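Local coordinates for nitrogenase molybdenum-iron protein beta chain (Clostridium pasteurianum, PDB 4WES) that forms, with the alpha chain, the molybdenum-iron component of nitrogenase, which reduces dinitrogen to ammonia, and carries an [8Fe-7S] cluster shared between the two subunits, at residues E186-Y198 with F276-P289. Sequence-based numbering, arbitrary orientation. Where two conformers were deposited one is given.
Sequences EIKRLFEAMDIPY and FIMALSEATGKEVP
Met194 SD lies 3.5 Å from Pro289 CD, the two side chains crossing at about a right angle. Met194 carries the largest share of the contact, its chain bent at chi2 and chi3 and folded into the turn that follows helix 276-284; its CE reaches Ser281 CB at 4.0 Å and its CG rests on Leu280 CD2. Leu280 also covers one face of the Phe191 ring with its CG. Phe191 and Phe276 are inclined by 68°, and Phe191 CE2 approaches the edge of the Phe276 ring, 3.7 Å from Phe276 CZ. From the same helix as Phe191, Ile187 CG2 and Leu190 CD1 meet Phe276 obliquely. Ile196 CD1 touches both Leu280 CB (3.7 Å) and Thr284 OG1 (3.6 Å). Leu239 and Leu241 of strand 237-241 and Ile172 of strand 172-175 adjoin this apolar cluster, so the helices pack together against one parallel sheet; the axes of segments 186-193 and 276-284 approach to 11.2 Å and cross at -38°. Beyond the cluster, Lys286 NZ donates to Asp195 O (3.0 Å), the carbonyl of the Schellman motif's positive-phi residue, and a water donates to both Met194 O and Glu287 O. The chemistry is thus apolar inside, with polar links joining the two post-helix turns through backbone carbonyls.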
ATOM      1  N   GLU B 186       5.210 -12.697 -16.014  1.00 10.43           N
ATOM      2  CA  GLU B 186       4.958 -11.534 -16.870  1.00 10.83           C
ATOM      3  C   GLU B 186       5.779 -11.582 -18.148  1.00 10.85           C
ATOM      4  O   GLU B 186       5.266 -11.248 -19.232  1.00 11.75           O
ATOM      5  CB  GLU B 186       5.211 -10.261 -16.090  1.00 10.71           C
ATOM      6  CG  GLU B 186       5.045  -8.971 -16.880  1.00 11.53           C
ATOM      7  CD  GLU B 186       3.669  -8.731 -17.489  1.00 13.95           C
ATOM      8  OE1 GLU B 186       2.709  -9.449 -17.156  1.00 15.72           O
ATOM      9  OE2 GLU B 186       3.571  -7.817 -18.339  1.00 17.14           O
ATOM     10  N   ILE B 187       7.041 -11.978 -18.054  1.00 10.52           N
ATOM     11  CA  ILE B 187       7.872 -12.105 -19.259  1.00 10.94           C
ATOM     12  C   ILE B 187       7.288 -13.155 -20.201  1.00 11.32           C
ATOM     13  O   ILE B 187       7.206 -12.918 -21.416  1.00 11.95           O
ATOM     14  CB  ILE B 187       9.334 -12.389 -18.865  1.00 11.30           C
ATOM     15  CG1 ILE B 187       9.928 -11.155 -18.175  1.00 11.99           C
ATOM     16  CG2 ILE B 187      10.159 -12.825 -20.045  1.00 12.28           C
ATOM     17  CD1 ILE B 187      11.111 -11.475 -17.286  1.00 13.52           C
ATOM     18  N   LYS B 188       6.848 -14.286 -19.645  1.00 11.24           N
ATOM     19  CA  LYS B 188       6.208 -15.322 -20.472  1.00 12.08           C
ATOM     20  C   LYS B 188       4.940 -14.756 -21.135  1.00 11.86           C
ATOM     21  O   LYS B 188       4.684 -15.006 -22.328  1.00 13.17           O
ATOM     22  CB  LYS B 188       5.903 -16.581 -19.668  1.00 12.25           C
ATOM     23  CG  LYS B 188       7.158 -17.328 -19.231  1.00 12.83           C
ATOM     24  CD  LYS B 188       6.886 -18.694 -18.668  1.00 15.69           C
ATOM     25  CE  LYS B 188       6.119 -18.619 -17.382  1.00 15.22           C
ATOM     26  NZ  LYS B 188       5.838 -19.986 -16.863  1.00 15.12           N
ATOM     27  N   ARG B 189       4.159 -14.013 -20.370  1.00 11.78           N
ATOM     28  CA  ARG B 189       2.924 -13.445 -20.884  1.00 11.74           C
ATOM     29  C   ARG B 189       3.203 -12.539 -22.082  1.00 11.89           C
ATOM     30  O   ARG B 189       2.462 -12.531 -23.084  1.00 13.31           O
ATOM     31  CB  ARG B 189       2.191 -12.682 -19.776  1.00 12.31           C
ATOM     32  CG  ARG B 189       0.771 -12.282 -20.160  1.00 13.40           C
ATOM     33  CD  ARG B 189       0.159 -11.304 -19.160  1.00 12.98           C
ATOM     34  NE  ARG B 189       0.835 -10.016 -19.153  1.00 14.22           N
ATOM     35  CZ  ARG B 189       0.652  -9.075 -20.072  1.00 16.57           C
ATOM     36  NH1 ARG B 189      -0.227  -9.244 -21.066  1.00 20.00           N
ATOM     37  NH2 ARG B 189       1.352  -7.971 -20.021  1.00 17.30           N
ATOM     38  N   LEU B 190       4.285 -11.756 -22.006  1.00 11.60           N
ATOM     39  CA  LEU B 190       4.664 -10.864 -23.089  0.56 11.26           C
ATOM     40  C   LEU B 190       5.119 -11.633 -24.335  1.00 11.55           C
ATOM     41  O   LEU B 190       4.726 -11.282 -25.457  1.00 13.23           O
ATOM     42  CB  LEU B 190       5.725  -9.877 -22.612  0.56 10.22           C
ATOM     43  CG  LEU B 190       5.204  -8.876 -21.575  0.56  8.59           C
ATOM     44  CD1 LEU B 190       6.352  -8.073 -20.970  0.56  8.00           C
ATOM     45  CD2 LEU B 190       4.217  -7.918 -22.193  0.56  8.63           C
ATOM     46  N   PHE B 191       5.940 -12.663 -24.157  1.00 11.95           N
ATOM     47  CA  PHE B 191       6.303 -13.536 -25.287  1.00 12.42           C
ATOM     48  C   PHE B 191       5.044 -14.103 -25.954  1.00 13.49           C
ATOM     49  O   PHE B 191       4.920 -14.133 -27.191  1.00 14.10           O
ATOM     50  CB  PHE B 191       7.152 -14.729 -24.839  1.00 12.27           C
ATOM     51  CG  PHE B 191       8.653 -14.497 -24.852  1.00 12.37           C
ATOM     52  CD1 PHE B 191       9.382 -14.844 -25.982  1.00 13.44           C
ATOM     53  CD2 PHE B 191       9.319 -13.961 -23.775  1.00 13.02           C
ATOM     54  CE1 PHE B 191      10.734 -14.622 -26.028  1.00 13.93           C
ATOM     55  CE2 PHE B 191      10.661 -13.771 -23.815  1.00 13.65           C
ATOM     56  CZ  PHE B 191      11.378 -14.114 -24.929  1.00 13.35           C
ATOM     57  N   GLU B 192       4.097 -14.551 -25.126  1.00 13.78           N
ATOM     58  CA  GLU B 192       2.879 -15.169 -25.657  1.00 15.05           C
ATOM     59  C   GLU B 192       2.032 -14.129 -26.384  1.00 13.69           C
ATOM     60  O   GLU B 192       1.473 -14.413 -27.458  1.00 15.59           O
ATOM     61  CB  GLU B 192       2.124 -15.844 -24.525  1.00 15.35           C
ATOM     62  CG  GLU B 192       2.901 -17.078 -24.063  1.00 17.29           C
ATOM     63  CD  GLU B 192       2.477 -17.658 -22.742  1.00 23.29           C
ATOM     64  OE1 GLU B 192       1.460 -17.208 -22.180  1.00 30.17           O
ATOM     65  OE2 GLU B 192       3.209 -18.582 -22.283  1.00 22.21           O
ATOM     66  N   ALA B 193       1.940 -12.914 -25.844  1.00 13.89           N
ATOM     67  CA  ALA B 193       1.187 -11.855 -26.527  1.00 14.76           C
ATOM     68  C   ALA B 193       1.841 -11.489 -27.875  1.00 15.00           C
ATOM     69  O   ALA B 193       1.142 -11.119 -28.830  1.00 16.56           O
ATOM     70  CB  ALA B 193       1.049 -10.631 -25.636  1.00 15.17           C
ATOM     71  N   MET B 194       3.164 -11.557 -27.942  1.00 14.33           N
ATOM     72  CA  MET B 194       3.925 -11.304 -29.165  0.62 13.67           C
ATOM     73  C   MET B 194       3.831 -12.484 -30.154  1.00 16.19           C
ATOM     74  O   MET B 194       4.280 -12.357 -31.292  1.00 17.62           O
ATOM     75  CB  MET B 194       5.408 -11.030 -28.873  0.62 12.94           C
ATOM     76  CG  MET B 194       5.730  -9.680 -28.199  0.62 13.36           C
ATOM     77  SD  MET B 194       5.482  -8.229 -29.218  0.62 12.61           S
ATOM     78  CE  MET B 194       6.810  -8.378 -30.422  0.62 15.21           C
ATOM     79  N   ASP B 195       3.302 -13.622 -29.705  1.00 14.75           N
ATOM     80  CA  ASP B 195       3.225 -14.845 -30.484  1.00 16.60           C
ATOM     81  C   ASP B 195       4.615 -15.381 -30.865  1.00 16.72           C
ATOM     82  O   ASP B 195       4.832 -15.834 -31.999  1.00 17.87           O
ATOM     83  CB  ASP B 195       2.336 -14.657 -31.728  1.00 20.14           C
ATOM     84  CG  ASP B 195       1.903 -15.974 -32.337  1.00 26.33           C
ATOM     85  OD1 ASP B 195       1.842 -17.005 -31.612  1.00 27.08           O
ATOM     86  OD2 ASP B 195       1.604 -15.977 -33.544  1.00 27.90           O
ATOM     87  N   ILE B 196       5.532 -15.371 -29.900  1.00 14.53           N
ATOM     88  CA  ILE B 196       6.890 -15.821 -30.080  1.00 14.46           C
ATOM     89  C   ILE B 196       7.155 -17.075 -29.233  1.00 14.58           C
ATOM     90  O   ILE B 196       7.183 -16.994 -28.013  1.00 15.62           O
ATOM     91  CB  ILE B 196       7.898 -14.716 -29.709  1.00 13.87           C
ATOM     92  CG1 ILE B 196       7.734 -13.560 -30.677  1.00 14.37           C
ATOM     93  CG2 ILE B 196       9.334 -15.225 -29.700  1.00 14.37           C
ATOM     94  CD1 ILE B 196       8.465 -12.290 -30.265  1.00 14.65           C
ATOM     95  N   PRO B 197       7.405 -18.222 -29.873  1.00 15.05           N
ATOM     96  CA  PRO B 197       7.784 -19.426 -29.119  1.00 15.16           C
ATOM     97  C   PRO B 197       9.089 -19.242 -28.370  1.00 13.58           C
ATOM     98  O   PRO B 197      10.015 -18.605 -28.902  1.00 14.67           O
ATOM     99  CB  PRO B 197       7.905 -20.511 -30.210  1.00 18.79           C
ATOM    100  CG  PRO B 197       6.986 -20.017 -31.304  1.00 19.31           C
ATOM    101  CD  PRO B 197       7.139 -18.522 -31.290  1.00 17.07           C
ATOM    102  N   TYR B 198       9.179 -19.830 -27.175  1.00 13.99           N
ATOM    103  CA  TYR B 198      10.313 -19.573 -26.302  1.00 13.27           C
ATOM    104  C   TYR B 198      10.538 -20.748 -25.357  1.00 12.42           C
ATOM    105  O   TYR B 198       9.655 -21.595 -25.165  1.00 13.90           O
ATOM    106  CB  TYR B 198      10.088 -18.266 -25.469  1.00 14.09           C
ATOM    107  CG  TYR B 198       8.934 -18.418 -24.502  1.00 12.94           C
ATOM    108  CD1 TYR B 198       7.627 -18.266 -24.901  1.00 13.30           C
ATOM    109  CD2 TYR B 198       9.167 -18.850 -23.207  1.00 13.63           C
ATOM    110  CE1 TYR B 198       6.581 -18.481 -24.014  1.00 13.91           C
ATOM    111  CE2 TYR B 198       8.146 -19.073 -22.336  1.00 14.49           C
ATOM    112  CZ  TYR B 198       6.843 -18.906 -22.737  1.00 14.50           C
ATOM    113  OH  TYR B 198       5.812 -19.167 -21.866  1.00 16.21           O
ATOM    114  N   PHE B 276      13.339  -4.537 -24.466  1.00 10.90           N
ATOM    115  CA  PHE B 276      12.960  -5.947 -24.502  1.00 11.80           C
ATOM    116  C   PHE B 276      11.956  -6.210 -25.613  1.00 11.06           C
ATOM    117  O   PHE B 276      12.158  -7.134 -26.402  1.00 12.27           O
ATOM    118  CB  PHE B 276      12.404  -6.336 -23.100  1.00 11.40           C
ATOM    119  CG  PHE B 276      11.723  -7.662 -23.045  1.00 11.42           C
ATOM    120  CD1 PHE B 276      12.455  -8.836 -23.088  1.00 13.84           C
ATOM    121  CD2 PHE B 276      10.361  -7.747 -22.933  1.00 13.83           C
ATOM    122  CE1 PHE B 276      11.810 -10.070 -23.027  1.00 14.57           C
ATOM    123  CE2 PHE B 276       9.715  -8.970 -22.870  1.00 14.33           C
ATOM    124  CZ  PHE B 276      10.443 -10.134 -22.937  1.00 12.72           C
ATOM    125  N   ILE B 277      10.882  -5.433 -25.686  1.00 11.24           N
ATOM    126  CA  ILE B 277       9.876  -5.631 -26.729  1.00 11.75           C
ATOM    127  C   ILE B 277      10.509  -5.439 -28.117  1.00 12.52           C
ATOM    128  O   ILE B 277      10.262  -6.226 -29.053  1.00 12.72           O
ATOM    129  CB  ILE B 277       8.700  -4.670 -26.527  1.00 11.56           C
ATOM    130  CG1 ILE B 277       7.967  -4.972 -25.224  1.00 13.20           C
ATOM    131  CG2 ILE B 277       7.723  -4.699 -27.698  1.00 13.09           C
ATOM    132  CD1 ILE B 277       7.359  -6.345 -25.118  1.00 14.06           C
ATOM    133  N   MET B 278      11.344  -4.426 -28.275  1.00 12.41           N
ATOM    134  CA  MET B 278      12.018  -4.204 -29.582  1.00 12.95           C
ATOM    135  C   MET B 278      12.945  -5.344 -29.937  1.00 12.97           C
ATOM    136  O   MET B 278      13.005  -5.752 -31.104  1.00 13.95           O
ATOM    137  CB  MET B 278      12.763  -2.875 -29.603  1.00 14.07           C
ATOM    138  CG  MET B 278      11.866  -1.643 -29.557  1.00 15.07           C
ATOM    139  SD  MET B 278      10.740  -1.488 -30.922  1.00 21.68           S
ATOM    140  CE  MET B 278       9.499  -2.714 -30.502  1.00 62.49           C
ATOM    141  N   ALA B 279      13.676  -5.905 -28.960  1.00 13.44           N
ATOM    142  CA  ALA B 279      14.533  -7.051 -29.240  1.00 14.27           C
ATOM    143  C   ALA B 279      13.699  -8.202 -29.745  1.00 14.06           C
ATOM    144  O   ALA B 279      14.102  -8.908 -30.698  1.00 15.75           O
ATOM    145  CB  ALA B 279      15.306  -7.461 -28.001  1.00 14.34           C
ATOM    146  N   LEU B 280      12.560  -8.459 -29.124  1.00 14.28           N
ATOM    147  CA  LEU B 280      11.656  -9.538 -29.570  0.51 15.12           C
ATOM    148  C   LEU B 280      11.173  -9.298 -30.993  1.00 14.23           C
ATOM    149  O   LEU B 280      11.180 -10.211 -31.829  1.00 17.09           O
ATOM    150  CB  LEU B 280      10.441  -9.624 -28.645  0.51 16.72           C
ATOM    151  CG  LEU B 280      10.458 -10.491 -27.374  0.51 20.79           C
ATOM    152  CD1 LEU B 280      11.787 -10.444 -26.631  0.51 22.22           C
ATOM    153  CD2 LEU B 280       9.324 -10.050 -26.453  0.51 17.41           C
ATOM    154  N   SER B 281      10.690  -8.098 -31.271  1.00 14.40           N
ATOM    155  CA  SER B 281      10.165  -7.771 -32.603  1.00 15.53           C
ATOM    156  C   SER B 281      11.247  -7.866 -33.662  1.00 16.37           C
ATOM    157  O   SER B 281      11.023  -8.446 -34.722  1.00 17.51           O
ATOM    158  CB  SER B 281       9.533  -6.382 -32.574  1.00 16.11           C
ATOM    159  OG  SER B 281       8.968  -6.053 -33.827  1.00 18.24           O
ATOM    160  N   GLU B 282      12.430  -7.340 -33.355  1.00 15.97           N
ATOM    161  CA  GLU B 282      13.533  -7.361 -34.306  1.00 18.23           C
ATOM    162  C   GLU B 282      14.021  -8.768 -34.587  1.00 16.57           C
ATOM    163  O   GLU B 282      14.412  -9.098 -35.724  1.00 20.72           O
ATOM    164  CB  GLU B 282      14.688  -6.493 -33.834  1.00 20.05           C
ATOM    165  CG  GLU B 282      14.355  -4.993 -33.810  1.00 23.88           C
ATOM    166  CD  GLU B 282      15.347  -4.162 -32.992  1.00 27.85           C
ATOM    167  OE1 GLU B 282      15.047  -2.965 -32.807  1.00 27.67           O
ATOM    168  OE2 GLU B 282      16.399  -4.689 -32.538  1.00 49.26           O
ATOM    169  N   ALA B 283      14.033  -9.615 -33.562  1.00 16.28           N
ATOM    170  CA  ALA B 283      14.527 -10.980 -33.733  1.00 18.73           C
ATOM    171  C   ALA B 283      13.602 -11.859 -34.570  1.00 18.51           C
ATOM    172  O   ALA B 283      14.044 -12.855 -35.149  1.00 22.54           O
ATOM    173  CB  ALA B 283      14.734 -11.639 -32.383  1.00 18.75           C
ATOM    174  N   THR B 284      12.323 -11.511 -34.591  1.00 16.58           N
ATOM    175  CA  THR B 284      11.286 -12.379 -35.132  1.00 16.63           C
ATOM    176  C   THR B 284      10.499 -11.820 -36.284  1.00 18.80           C
ATOM    177  O   THR B 284       9.807 -12.570 -36.987  1.00 20.41           O
ATOM    178  CB  THR B 284      10.277 -12.750 -34.048  1.00 17.09           C
ATOM    179  OG1 THR B 284       9.582 -11.584 -33.620  1.00 17.02           O
ATOM    180  CG2 THR B 284      10.963 -13.448 -32.875  1.00 18.10           C
ATOM    181  N   GLY B 285      10.603 -10.522 -36.509  1.00 17.59           N
ATOM    182  CA  GLY B 285       9.748  -9.850 -37.473  1.00 21.13           C
ATOM    183  C   GLY B 285       8.298  -9.694 -37.046  1.00 20.15           C
ATOM    184  O   GLY B 285       7.473  -9.275 -37.834  1.00 25.53           O
ATOM    185  N   LYS B 286       7.990 -10.036 -35.807  1.00 19.86           N
ATOM    186  CA  LYS B 286       6.625  -9.973 -35.280  1.00 20.68           C
ATOM    187  C   LYS B 286       6.280  -8.546 -34.834  1.00 20.22           C
ATOM    188  O   LYS B 286       7.064  -7.887 -34.163  1.00 19.53           O
ATOM    189  CB  LYS B 286       6.457 -10.965 -34.123  1.00 24.21           C
ATOM    190  CG  LYS B 286       6.687 -12.432 -34.477  1.00 31.67           C
ATOM    191  CD  LYS B 286       5.418 -13.193 -34.741  1.00 31.87           C
ATOM    192  CE  LYS B 286       5.658 -14.564 -35.366  1.00 40.63           C
ATOM    193  NZ  LYS B 286       6.423 -15.504 -34.506  1.00 46.93           N
ATOM    194  N   GLU B 287       5.106  -8.064 -35.248  1.00 19.25           N
ATOM    195  CA  GLU B 287       4.632  -6.749 -34.857  1.00 17.99           C
ATOM    196  C   GLU B 287       4.188  -6.727 -33.383  1.00 16.31           C
ATOM    197  O   GLU B 287       3.779  -7.743 -32.825  1.00 19.33           O
ATOM    198  CB  GLU B 287       3.458  -6.343 -35.750  1.00 24.47           C
ATOM    199  CG  GLU B 287       3.778  -6.342 -37.264  1.00 38.84           C
ATOM    200  CD  GLU B 287       4.725  -5.232 -37.715  1.00 63.71           C
ATOM    201  OE1 GLU B 287       4.693  -4.120 -37.144  1.00 61.85           O
ATOM    202  OE2 GLU B 287       5.500  -5.479 -38.669  1.00182.00           O
ATOM    203  N   VAL B 288       4.283  -5.563 -32.770  1.00 15.92           N
ATOM    204  CA  VAL B 288       3.847  -5.406 -31.383  1.00 14.74           C
ATOM    205  C   VAL B 288       2.314  -5.276 -31.351  1.00 15.10           C
ATOM    206  O   VAL B 288       1.757  -4.390 -32.025  1.00 16.93           O
ATOM    207  CB  VAL B 288       4.475  -4.171 -30.748  1.00 14.68           C
ATOM    208  CG1 VAL B 288       4.034  -4.030 -29.287  1.00 14.55           C
ATOM    209  CG2 VAL B 288       5.995  -4.266 -30.828  1.00 15.52           C
ATOM    210  N   PRO B 289       1.625  -6.179 -30.642  1.00 14.78           N
ATOM    211  CA  PRO B 289       0.156  -6.135 -30.649  1.00 15.54           C
ATOM    212  C   PRO B 289      -0.444  -4.977 -29.869  1.00 15.04           C
ATOM    213  O   PRO B 289       0.196  -4.361 -28.998  1.00 14.77           O
ATOM    214  CB  PRO B 289      -0.233  -7.450 -30.001  1.00 16.60           C
ATOM    215  CG  PRO B 289       0.903  -7.768 -29.083  1.00 17.01           C
ATOM    216  CD  PRO B 289       2.132  -7.285 -29.808  1.00 15.87           C
TER
HETATM  217  O   HOH W   1       3.083 -10.354 -32.750  1.00 20.57           O